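Local coordinates for protein hypoxanthine phosphoribosyltransferase (Leishmania donovani, PDB 7CMJ) that converts hypoxanthine and guanine to their nucleoside monophosphates by transferring phosphoribose from 5-phosphoribosylpyrophosphate, in the purine salvage pathway, at residues Val128-Ala131 / Ile132-Gln135. Sequence-based numbering, arbitrary orientation.
Sequences VDSA and ITLQ
The flat peptide carbonyl of S130 takes L134 N and T133 OG1, both displaced to the same side of its plane. S130 O accepts from L134 N at 3.0 Å, with the donor tilted 19° from the carbonyl plane. The hydroxyl of T133 comes in more steeply, with OG1 2.9 Å from S130 O and tilted 32° from that plane. The next carbonyl, of A131, takes Q135 N at 2.8 Å from A131 O. CB and CG of Q135 also lie alongside this oxygen.

S130 is the N-cap of helix 131-142. Its OG accepts from T133 N at 3.0 Å, in a nearly straight bond. OG stands anti to the backbone N (chi1 155°), which carries it forward to the first turn. The hydroxyls of S130 and T133 are also close, with OG 2.9 Å from OG1. T133 CG2 packs on the S130 side chain.

This loop follows strand 120-125 of the central, mainly parallel sheet of the phosphoribosyltransferase fold. It belongs to the family's phosphoribosylpyrophosphate motif. V128 to T133 probably bind GMP, and as in related enzymes the loop and helix start would cradle its 5'-phosphate. The amino end of the helix could favour such an anion. The carboxylate of D129, the likely proton acceptor, stays clear of residues 132-135. Its OD1 forms a salt bridge with K157.

On the buried side, V128 and L134 cross at about a right angle. L134 CD2 touches both methyls of V128, with CG2 at 3.7 Å. V163 and V167 cover V128, while L166 packs against A131, L134 and Q135.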
loop_
_atom_site.group_PDB
_atom_site.type_symbol
_atom_site.label_atom_id
_atom_site.label_comp_id
_atom_site.label_asym_id
_atom_site.label_seq_id
_atom_site.Cartn_x
_atom_site.Cartn_y
_atom_site.Cartn_z
ATOM N N VAL A 128 -8.006 15.584 16.531
ATOM C CA VAL A 128 -9.169 15.274 15.705
ATOM C C VAL A 128 -9.421 16.482 14.802
ATOM O O VAL A 128 -10.067 17.448 15.212
ATOM C CB VAL A 128 -10.399 14.952 16.556
ATOM C CG1 VAL A 128 -11.609 14.742 15.658
ATOM C CG2 VAL A 128 -10.158 13.748 17.443
ATOM N N ASP A 129 -8.915 16.437 13.565
ATOM C CA ASP A 129 -9.071 17.574 12.663
ATOM C C ASP A 129 -10.231 17.415 11.688
ATOM O O ASP A 129 -10.611 18.392 11.039
ATOM C CB ASP A 129 -7.772 17.845 11.886
ATOM C CG ASP A 129 -7.033 19.093 12.396
ATOM O OD1 ASP A 129 -7.682 20.011 12.962
ATOM O OD2 ASP A 129 -5.794 19.152 12.235
ATOM N N SER A 130 -10.812 16.227 11.583
ATOM C CA SER A 130 -12.025 16.046 10.791
ATOM C C SER A 130 -12.836 14.942 11.450
ATOM O O SER A 130 -12.418 13.781 11.471
ATOM C CB SER A 130 -11.697 15.714 9.334
ATOM O OG SER A 130 -12.757 15.003 8.710
ATOM N N ALA A 131 -13.985 15.300 12.008
ATOM C CA ALA A 131 -14.793 14.283 12.656
ATOM C C ALA A 131 -15.243 13.221 11.658
ATOM O O ALA A 131 -15.236 12.026 11.975
ATOM C CB ALA A 131 -15.985 14.931 13.350
ATOM N N ILE A 132 -15.607 13.628 10.435
ATOM C CA ILE A 132 -16.055 12.644 9.447
ATOM C C ILE A 132 -14.938 11.659 9.116
ATOM O O ILE A 132 -15.175 10.448 9.015
ATOM C CB ILE A 132 -16.596 13.314 8.164
ATOM C CG1 ILE A 132 -15.727 14.495 7.731
ATOM C CG2 ILE A 132 -18.040 13.705 8.333
ATOM C CD1 ILE A 132 -15.891 14.860 6.265
ATOM N N THR A 133 -13.710 12.147 8.929
ATOM C CA THR A 133 -12.664 11.192 8.600
ATOM C C THR A 133 -12.379 10.277 9.778
ATOM O O THR A 133 -12.080 9.093 9.583
ATOM C CB THR A 133 -11.388 11.892 8.158
ATOM O OG1 THR A 133 -10.987 12.785 9.192
ATOM C CG2 THR A 133 -11.622 12.679 6.886
ATOM N N LEU A 134 -12.470 10.797 11.002
ATOM C CA LEU A 134 -12.342 9.921 12.159
ATOM C C LEU A 134 -13.448 8.878 12.144
ATOM O O LEU A 134 -13.191 7.685 12.352
ATOM C CB LEU A 134 -12.371 10.724 13.456
ATOM C CG LEU A 134 -12.193 9.953 14.778
ATOM C CD1 LEU A 134 -11.096 8.877 14.715
ATOM C CD2 LEU A 134 -11.968 10.918 15.937
ATOM N N GLN A 135 -14.684 9.308 11.865
ATOM C CA GLN A 135 -15.783 8.358 11.716
ATOM C C GLN A 135 -15.475 7.307 10.655
ATOM O O GLN A 135 -15.764 6.122 10.855
ATOM C CB GLN A 135 -17.076 9.090 11.372
ATOM C CG GLN A 135 -17.750 9.675 12.568
ATOM C CD GLN A 135 -19.157 10.082 12.279
ATOM O OE1 GLN A 135 -19.473 11.267 12.254
ATOM N NE2 GLN A 135 -20.020 9.103 12.039
#